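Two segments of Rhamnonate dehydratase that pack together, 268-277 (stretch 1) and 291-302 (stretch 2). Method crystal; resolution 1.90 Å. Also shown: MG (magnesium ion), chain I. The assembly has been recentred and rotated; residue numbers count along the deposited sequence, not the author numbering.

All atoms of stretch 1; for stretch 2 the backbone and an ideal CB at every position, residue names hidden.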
# COMPACT_ATOMS: atom_id res chain seq x y z
N THR A 268 -1.30 -3.54 -21.57
CA THR A 268 -0.76 -3.04 -22.83
C THR A 268 -1.85 -2.47 -23.74
O THR A 268 -1.59 -2.13 -24.90
CB THR A 268 0.00 -4.13 -23.61
OG1 THR A 268 -0.93 -5.11 -24.09
CG2 THR A 268 1.02 -4.82 -22.71
N VAL A 269 -3.07 -2.38 -23.23
CA VAL A 269 -4.19 -1.86 -24.01
C VAL A 269 -4.62 -0.50 -23.47
O VAL A 269 -4.64 -0.27 -22.26
CB VAL A 269 -5.40 -2.82 -23.96
CG1 VAL A 269 -6.56 -2.26 -24.78
CG2 VAL A 269 -5.00 -4.19 -24.50
N LYS A 270 -4.96 0.41 -24.38
CA LYS A 270 -5.37 1.76 -23.99
C LYS A 270 -6.86 1.87 -23.66
O LYS A 270 -7.71 1.33 -24.36
CB LYS A 270 -5.02 2.76 -25.10
CG LYS A 270 -3.53 2.85 -25.41
CD LYS A 270 -3.20 4.14 -26.16
CE LYS A 270 -3.56 4.05 -27.63
NZ LYS A 270 -2.62 3.15 -28.35
N PHE A 271 -7.15 2.59 -22.58
CA PHE A 271 -8.52 2.82 -22.14
C PHE A 271 -8.71 4.31 -21.90
O PHE A 271 -7.79 5.00 -21.46
CB PHE A 271 -8.79 2.04 -20.85
CG PHE A 271 -8.79 0.56 -21.05
CD1 PHE A 271 -9.92 -0.09 -21.54
CD2 PHE A 271 -7.63 -0.18 -20.84
CE1 PHE A 271 -9.90 -1.45 -21.82
CE2 PHE A 271 -7.59 -1.55 -21.12
CZ PHE A 271 -8.73 -2.18 -21.61
N THR A 272 -9.91 4.82 -22.21
CA THR A 272 -10.21 6.23 -22.04
C THR A 272 -11.61 6.41 -21.46
O THR A 272 -12.40 5.47 -21.44
CB THR A 272 -10.17 6.99 -23.39
OG1 THR A 272 -11.35 6.68 -24.15
CG2 THR A 272 -8.94 6.57 -24.21
N THR A 273 -11.89 7.61 -20.98
CA THR A 273 -13.20 7.92 -20.42
C THR A 273 -13.22 9.38 -19.97
O THR A 273 -12.21 10.08 -20.11
CB THR A 273 -13.53 7.02 -19.20
OG1 THR A 273 -14.89 7.23 -18.79
CG2 THR A 273 -12.61 7.36 -18.02
N GLY A 274 -14.36 9.83 -19.45
CA GLY A 274 -14.43 11.19 -18.96
C GLY A 274 -15.51 12.12 -19.48
O GLY A 274 -15.75 13.16 -18.88
N GLU A 275 -16.17 11.78 -20.59
CA GLU A 275 -17.18 12.69 -21.10
C GLU A 275 -18.34 12.90 -20.13
O GLU A 275 -19.04 13.91 -20.21
CB GLU A 275 -17.69 12.24 -22.48
CG GLU A 275 -18.46 10.94 -22.52
CD GLU A 275 -18.67 10.48 -23.96
OE1 GLU A 275 -19.84 10.26 -24.36
OE2 GLU A 275 -17.66 10.33 -24.68
N HIS A 276 -18.52 11.97 -19.20
CA HIS A 276 -19.59 12.13 -18.22
C HIS A 276 -19.06 12.35 -16.80
O HIS A 276 -19.69 11.94 -15.82
CB HIS A 276 -20.54 10.93 -18.27
CG HIS A 276 -21.25 10.81 -19.58
ND1 HIS A 276 -20.85 9.92 -20.56
CD2 HIS A 276 -22.30 11.49 -20.10
CE1 HIS A 276 -21.62 10.07 -21.63
NE2 HIS A 276 -22.51 11.02 -21.37
N GLU A 277 -17.91 13.00 -16.71
CA GLU A 277 -17.30 13.34 -15.42
C GLU A 277 -17.29 14.87 -15.35
O GLU A 277 -17.29 15.54 -16.39
CB GLU A 277 -15.88 12.77 -15.33
CG GLU A 277 -15.23 12.92 -13.96
CD GLU A 277 -16.16 12.54 -12.83
OE1 GLU A 277 -17.02 13.36 -12.45
OE2 GLU A 277 -16.04 11.40 -12.32
N UNK A 291 -4.42 5.16 -14.79
CA UNK A 291 -5.04 3.97 -15.37
C UNK A 291 -5.82 4.28 -16.64
O UNK A 291 -6.44 3.40 -17.23
CB UNK A 291 -5.97 3.31 -14.35
N UNK A 292 -5.81 5.56 -17.03
CA UNK A 292 -6.50 6.00 -18.24
C UNK A 292 -5.49 6.70 -19.14
O UNK A 292 -4.80 7.63 -18.71
CB UNK A 292 -7.67 6.92 -17.91
N UNK A 293 -5.40 6.24 -20.38
CA UNK A 293 -4.44 6.80 -21.33
C UNK A 293 -4.86 8.16 -21.87
O UNK A 293 -4.03 8.94 -22.32
CB UNK A 293 -4.24 5.83 -22.50
N UNK A 294 -6.16 8.43 -21.81
CA UNK A 294 -6.71 9.70 -22.28
C UNK A 294 -7.96 10.05 -21.49
O UNK A 294 -8.80 9.19 -21.24
CB UNK A 294 -7.02 9.64 -23.78
N UNK A 295 -8.09 11.31 -21.08
CA UNK A 295 -9.30 11.72 -20.38
C UNK A 295 -10.06 12.58 -21.39
O UNK A 295 -9.44 13.34 -22.15
CB UNK A 295 -9.00 12.47 -19.08
N UNK A 296 -11.38 12.45 -21.41
CA UNK A 296 -12.19 13.13 -22.42
C UNK A 296 -13.39 13.93 -21.93
O UNK A 296 -14.53 13.54 -22.15
CB UNK A 296 -12.70 12.08 -23.42
N UNK A 297 -13.14 15.07 -21.28
CA UNK A 297 -14.27 15.87 -20.80
C UNK A 297 -14.98 16.56 -21.95
O UNK A 297 -14.40 16.77 -23.01
CB UNK A 297 -13.80 16.91 -19.78
N UNK A 298 -16.25 16.90 -21.74
CA UNK A 298 -17.02 17.64 -22.74
C UNK A 298 -17.01 19.06 -22.17
O UNK A 298 -17.44 19.28 -21.04
CB UNK A 298 -18.43 17.08 -22.96
N UNK A 299 -16.50 20.01 -22.95
CA UNK A 299 -16.40 21.39 -22.49
C UNK A 299 -17.73 22.03 -22.12
O UNK A 299 -17.77 22.95 -21.31
CB UNK A 299 -15.73 22.24 -23.57
N UNK A 300 -18.82 21.55 -22.72
CA UNK A 300 -20.13 22.10 -22.43
C UNK A 300 -20.77 21.43 -21.22
O UNK A 300 -21.85 21.84 -20.79
CB UNK A 300 -21.04 21.96 -23.65
N UNK A 301 -20.11 20.42 -20.66
CA UNK A 301 -20.67 19.71 -19.52
C UNK A 301 -19.87 19.74 -18.22
O UNK A 301 -20.45 19.90 -17.14
CB UNK A 301 -20.88 18.25 -19.92
N UNK A 302 -18.55 19.59 -18.31
CA UNK A 302 -17.68 19.52 -17.12
C UNK A 302 -17.60 20.74 -16.20
O UNK A 302 -17.24 20.60 -15.03
CB UNK A 302 -16.26 19.21 -17.59
MG MG I . -17.47 8.73 -26.21

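Position 291 has nothing of stretch 1 within 5.5 Å of its ideal CB. The visible atoms set no preference. It is Asn291, and it makes no contact here.

Position 292 points its CB sideways, 5.0 Å from Thr273 CG2. A branched apolar chain of medium length could reach that methyl. The residue is Leu292. Its CD1 lies 3.3 Å from Thr273 CG2.

Position 293 points toward stretch 1, with its CB 4.1 Å from Lys270 CB. The backbone N of Phe271 is a donor within reach of a short side chain. Asp, Asn or Ser would suit. The residue is Asp293. Its OD2 accepts from Phe271 N at 3.0 Å, while its own N donates to Phe271 O at 2.9 Å. Two bonds thus hold residue 293 to the backbone of Phe271, one through its carboxylate and one through its own N.

Position 294 has extended backbone angles, and its CB is 3.6 Å from Thr272 CG2, on the same face of the sheet. A beta-branched apolar residue, Val or Ile, fits well. The residue is Ile294. Its O accepts a weak bond from Thr273 N at 3.5 Å.

Position 295 is also extended and shares the other face with Thr273. Its CB is 4.1 Å from Thr273 O, and many apolar residues would do. The residue is Ile295. Stretch 1 covers little of it.

Position 296 sends its CB sideways, 4.5 Å from Glu275 N. The hydroxyl of Thr272 invites a long polar chain: Gln or Glu. The residue is Gln296. Thr272 OG1 donates to Gln296 OE1 at 2.8 Å. Water 1 links the same OE1 to Glu275 N and OE2, and Glu275 OE2 binds the magnesium ion MG at 2.2 Å. The backbone N of Gln296 donates to Thr273 O at 2.8 Å. Gly274 leaves room here: a CB on it would lie 2.8 Å from Gln296 N.

Position 297 points away, and its phi of -73° permits proline. It is Pro297.

Position 298 points sideways, its CB 4.2 Å from Glu275 O; several small or polar residues would suit. It is Asp298.

Positions 299 and 300 are out of reach. They are Val299 and selenomethionine Met300.

Position 301 points toward the turn, with its CB 4.7 Å from Glu275 O and the His276 ring nearby. A large aromatic or long apolar chain would suit. It is Trp301. Glu275 O lies at its ring edge, 3.1 Å from Trp301 CE3.

Position 302 points sideways, near Glu277 O. An apolar chain would do. It is Leu302.

Stretch 2, residues 291-302: NLDIIQPDVMWL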
# COMPACT_ATOMS: atom_id res chain seq x y z
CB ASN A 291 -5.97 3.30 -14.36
CG ASN A 291 -5.22 2.62 -13.23
OD1 ASN A 291 -4.26 1.90 -13.47
ND2 ASN A 291 -5.67 2.85 -12.01
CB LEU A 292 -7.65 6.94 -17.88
CG LEU A 292 -8.80 6.25 -17.14
CD1 LEU A 292 -9.69 7.27 -16.48
CD2 LEU A 292 -9.59 5.38 -18.12
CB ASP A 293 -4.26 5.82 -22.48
CG ASP A 293 -3.75 4.49 -22.00
OD1 ASP A 293 -2.52 4.29 -22.00
OD2 ASP A 293 -4.58 3.65 -21.59
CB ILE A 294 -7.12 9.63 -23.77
CG1 ILE A 294 -5.94 9.22 -24.64
CG2 ILE A 294 -7.66 10.99 -24.23
CD1 ILE A 294 -6.30 9.09 -26.12
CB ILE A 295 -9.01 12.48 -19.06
CG1 ILE A 295 -8.20 13.75 -19.32
CG2 ILE A 295 -8.28 11.55 -18.11
CD1 ILE A 295 -8.02 14.60 -18.07
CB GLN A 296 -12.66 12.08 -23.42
CG GLN A 296 -11.53 11.19 -23.93
CD GLN A 296 -12.02 9.91 -24.59
OE1 GLN A 296 -12.69 9.09 -23.96
NE2 GLN A 296 -11.69 9.74 -25.87
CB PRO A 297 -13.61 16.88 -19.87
CG PRO A 297 -12.30 17.11 -20.54
CD PRO A 297 -11.86 15.71 -20.92
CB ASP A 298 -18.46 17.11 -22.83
CG ASP A 298 -19.26 17.81 -23.92
OD1 ASP A 298 -19.43 19.04 -23.83
OD2 ASP A 298 -19.71 17.13 -24.87
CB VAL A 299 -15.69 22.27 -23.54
CG1 VAL A 299 -16.56 22.43 -24.76
CG2 VAL A 299 -15.35 23.62 -22.93
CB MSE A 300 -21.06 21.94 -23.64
CG MSE A 300 -20.71 22.83 -24.83
SE MSE A 300 -21.82 22.45 -26.38
CE MSE A 300 -20.91 20.87 -26.97
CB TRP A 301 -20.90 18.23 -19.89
CG TRP A 301 -21.68 17.98 -21.16
CD1 TRP A 301 -22.41 18.88 -21.88
CD2 TRP A 301 -21.81 16.72 -21.84
NE1 TRP A 301 -23.00 18.26 -22.96
CE2 TRP A 301 -22.65 16.94 -22.96
CE3 TRP A 301 -21.30 15.43 -21.62
CZ2 TRP A 301 -22.99 15.91 -23.86
CZ3 TRP A 301 -21.64 14.41 -22.51
CH2 TRP A 301 -22.48 14.66 -23.61
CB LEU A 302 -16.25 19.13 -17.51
CG LEU A 302 -15.26 20.29 -17.69
CD1 LEU A 302 -13.83 19.78 -17.55
CD2 LEU A 302 -15.47 20.96 -19.04
O HOH W 1 -15.49 9.45 -22.57
O HOH W 2 -17.61 16.18 -19.37
O HOH W 3 -17.52 10.19 -28.22
O HOH W 4 -18.87 7.44 -24.94
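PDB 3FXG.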